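Local coordinates for protein macrophage migration inhibitory factor (Oncomelania hupensis, PDB 6LR3) that belongs to the macrophage migration inhibitory factor family, small alpha/beta proteins that assemble as trimers, at residues Val3-Thr8 / Phe59-Cys64. Numbering follows the deposited sequence.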
ATOM      1  N   VAL B   3      -3.406  -6.827  -8.540  1.00 13.04           N
ATOM      2  CA  VAL B   3      -3.690  -6.823  -7.088  1.00 13.13           C
ATOM      3  C   VAL B   3      -4.845  -5.853  -6.870  1.00 12.59           C
ATOM      4  O   VAL B   3      -4.700  -4.668  -7.178  1.00 14.01           O
ATOM      5  CB  VAL B   3      -2.475  -6.467  -6.220  1.00 12.86           C
ATOM      6  CG1 VAL B   3      -2.859  -6.478  -4.756  1.00 13.63           C
ATOM      7  CG2 VAL B   3      -1.286  -7.361  -6.491  1.00 13.57           C
ATOM      8  N   ILE B   4      -5.924  -6.335  -6.284  1.00 13.47           N
ATOM      9  CA  ILE B   4      -7.032  -5.483  -5.807  1.00 13.10           C
ATOM     10  C   ILE B   4      -6.918  -5.407  -4.298  1.00 13.65           C
ATOM     11  O   ILE B   4      -7.023  -6.439  -3.651  1.00 13.88           O
ATOM     12  CB  ILE B   4      -8.410  -6.052  -6.196  1.00 16.04           C
ATOM     13  CG1 ILE B   4      -8.472  -6.616  -7.617  1.00 16.67           C
ATOM     14  CG2 ILE B   4      -9.473  -4.965  -5.956  1.00 15.56           C
ATOM     15  CD1 ILE B   4      -8.025  -5.650  -8.692  1.00 18.40           C
ATOM     16  N   THR B   5      -6.712  -4.224  -3.770  1.00 13.04           N
ATOM     17  CA  THR B   5      -6.605  -3.977  -2.317  1.00 12.99           C
ATOM     18  C   THR B   5      -7.833  -3.198  -1.898  1.00 13.52           C
ATOM     19  O   THR B   5      -8.127  -2.168  -2.507  1.00 13.66           O
ATOM     20  CB  THR B   5      -5.306  -3.248  -1.977  1.00 13.88           C
ATOM     21  OG1 THR B   5      -4.222  -4.017  -2.532  1.00 14.75           O
ATOM     22  CG2 THR B   5      -5.158  -3.069  -0.482  1.00 15.44           C
ATOM     23  N   VAL B   6      -8.557  -3.710  -0.922  1.00 13.18           N
ATOM     24  CA  VAL B   6      -9.790  -3.059  -0.422  1.00 12.85           C
ATOM     25  C   VAL B   6      -9.544  -2.671   1.032  1.00 12.60           C
ATOM     26  O   VAL B   6      -9.377  -3.573   1.854  1.00 14.12           O
ATOM     27  CB  VAL B   6     -11.006  -3.969  -0.575  1.00 13.58           C
ATOM     28  CG1 VAL B   6     -12.246  -3.330  -0.015  1.00 13.57           C
ATOM     29  CG2 VAL B   6     -11.231  -4.327  -2.039  1.00 14.73           C
ATOM     30  N   ASN B   7      -9.485  -1.370   1.299  1.00 11.58           N
ATOM     31  CA  ASN B   7      -9.341  -0.834   2.674  1.00 12.15           C
ATOM     32  C   ASN B   7     -10.721  -0.329   3.098  1.00 12.90           C
ATOM     33  O   ASN B   7     -11.211   0.643   2.527  1.00 13.41           O
ATOM     34  CB  ASN B   7      -8.315   0.292   2.740  1.00 13.02           C
ATOM     35  CG  ASN B   7      -6.978  -0.140   2.195  1.00 14.33           C
ATOM     36  OD1 ASN B   7      -6.246  -0.884   2.869  1.00 14.68           O
ATOM     37  ND2 ASN B   7      -6.664   0.263   0.960  1.00 14.71           N
ATOM     38  N   THR B   8     -11.355  -0.988   4.055  1.00 13.07           N
ATOM     39  CA  THR B   8     -12.707  -0.576   4.493  1.00 13.08           C
ATOM     40  C   THR B   8     -12.811  -0.666   6.002  1.00 13.59           C
ATOM     41  O   THR B   8     -12.221  -1.565   6.602  1.00 12.64           O
ATOM     42  CB  THR B   8     -13.787  -1.405   3.789  1.00 13.99           C
ATOM     43  OG1 THR B   8     -15.051  -0.842   4.182  1.00 13.17           O
ATOM     44  CG2 THR B   8     -13.702  -2.893   4.134  1.00 13.26           C
ATOM     45  N   PHE B  59     -11.520   2.778   0.552  1.00 12.13           N
ATOM     46  CA  PHE B  59     -10.448   3.181  -0.369  1.00 12.85           C
ATOM     47  C   PHE B  59      -9.879   1.902  -0.938  1.00 12.76           C
ATOM     48  O   PHE B  59      -9.367   1.068  -0.181  1.00 13.01           O
ATOM     49  CB  PHE B  59      -9.368   4.008   0.325  1.00 13.05           C
ATOM     50  CG  PHE B  59      -8.211   4.283  -0.592  1.00 13.61           C
ATOM     51  CD1 PHE B  59      -8.423   4.928  -1.788  1.00 14.06           C
ATOM     52  CD2 PHE B  59      -6.920   3.895  -0.269  1.00 14.53           C
ATOM     53  CE1 PHE B  59      -7.383   5.165  -2.668  1.00 14.40           C
ATOM     54  CE2 PHE B  59      -5.870   4.141  -1.140  1.00 14.52           C
ATOM     55  CZ  PHE B  59      -6.108   4.783  -2.342  1.00 15.75           C
ATOM     56  N   ALA B  60      -9.976   1.736  -2.252  1.00 13.07           N
ATOM     57  CA  ALA B  60      -9.480   0.517  -2.907  1.00 13.04           C
ATOM     58  C   ALA B  60      -8.416   0.901  -3.933  1.00 12.70           C
ATOM     59  O   ALA B  60      -8.463   2.039  -4.445  1.00 13.40           O
ATOM     60  CB  ALA B  60     -10.607  -0.249  -3.537  1.00 13.02           C
ATOM     61  N   THR B  61      -7.520  -0.024  -4.225  1.00 12.23           N
ATOM     62  CA  THR B  61      -6.502   0.163  -5.266  1.00 12.58           C
ATOM     63  C   THR B  61      -6.532  -1.042  -6.210  1.00 13.67           C
ATOM     64  O   THR B  61      -6.772  -2.179  -5.789  1.00 12.41           O
ATOM     65  CB  THR B  61      -5.114   0.445  -4.691  1.00 14.65           C
ATOM     66  OG1 THR B  61      -4.636  -0.700  -3.994  1.00 15.10           O
ATOM     67  CG2 THR B  61      -5.107   1.641  -3.763  1.00 14.36           C
ATOM     68  N   VAL B  62      -6.218  -0.759  -7.461  1.00 14.32           N
ATOM     69  CA  VAL B  62      -6.112  -1.757  -8.535  1.00 14.95           C
ATOM     70  C   VAL B  62      -4.737  -1.613  -9.153  1.00 14.45           C
ATOM     71  O   VAL B  62      -4.490  -0.615  -9.770  1.00 16.79           O
ATOM     72  CB  VAL B  62      -7.216  -1.571  -9.581  1.00 14.25           C
ATOM     73  CG1 VAL B  62      -7.062  -2.572 -10.709  1.00 14.02           C
ATOM     74  CG2 VAL B  62      -8.600  -1.650  -8.928  1.00 13.82           C
ATOM     75  N   GLU B  63      -3.845  -2.548  -8.859  1.00 13.65           N
ATOM     76  CA  GLU B  63      -2.482  -2.609  -9.425  1.00 14.09           C
ATOM     77  C   GLU B  63      -2.535  -3.578 -10.603  1.00 14.92           C
ATOM     78  O   GLU B  63      -2.960  -4.722 -10.427  1.00 14.36           O
ATOM     79  CB  GLU B  63      -1.472  -3.032  -8.375  1.00 14.42           C
ATOM     80  CG  GLU B  63      -1.261  -2.000  -7.276  1.00 16.61           C
ATOM     81  CD  GLU B  63      -0.504  -2.535  -6.070  1.00 18.13           C
ATOM     82  OE1 GLU B  63      -1.171  -3.081  -5.181  1.00 18.78           O
ATOM     83  OE2 GLU B  63       0.763  -2.463  -6.067  1.00 20.79           O
ATOM     84  N   CYS B  64      -2.122  -3.135 -11.772  1.00 14.18           N
ATOM     85  CA  CYS B  64      -2.192  -3.978 -12.983  1.00 15.67           C
ATOM     86  C   CYS B  64      -1.090  -3.580 -13.957  1.00 15.87           C
ATOM     87  O   CYS B  64      -0.820  -2.387 -14.094  1.00 14.43           O
ATOM     88  CB  CYS B  64      -3.558  -3.858 -13.639  1.00 15.93           C
ATOM     89  SG  CYS B  64      -3.847  -5.120 -14.908  1.00 16.51           S
TER
HETATM   90  O   HOH W   1      -3.783  -2.963  -5.089  1.00 13.02           O
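Thr-5 and Thr-61 are a hydrogen-bonded pair of two antiparallel strands, and their side chains point the same way, side by side. Thr-61 OG1 sits between its own backbone N and carbonyl carbon (chi1 66°), which brings it to 3.3 Å from Thr-5 CB. The two hydroxyls share one water, 2.8 Å from Thr-5 OG1 and 2.7 Å from Thr-61 OG1. The same water is hydrogen-bonded to Val-3 O and Glu-63 OE1, so it ties both strands together on this face. Glu-63 lies beside Val-3, with OE1 3.8 Å from Val-3 CB, and its OE2 forms a salt bridge with Arg-98 of the third subunit. Further along, Asn-7 ND2 lies 3.8 Å from Phe-59 CD2, with amide and ring planes 17° apart. Phe-59 O is gripped twice: Asn-7 N and ND2 reach it from opposite faces of its carbonyl plane. Asn-7 OD1 accepts from Arg-43 NH1 of the same chain. The other face is apolar. Ile-4 CD1 meets Val-62 CG1 at 3.8 Å, and Val-6 lies more loosely beside Ala-60. Helices 19-31 and 70-88 cover this side. The pair forms the two central strands of the four-stranded mixed sheet in the alpha/beta fold of an MIF subunit; the face with Val-3, Asn-7, Phe-59 and Glu-63 packs against the other two subunits of the trimer.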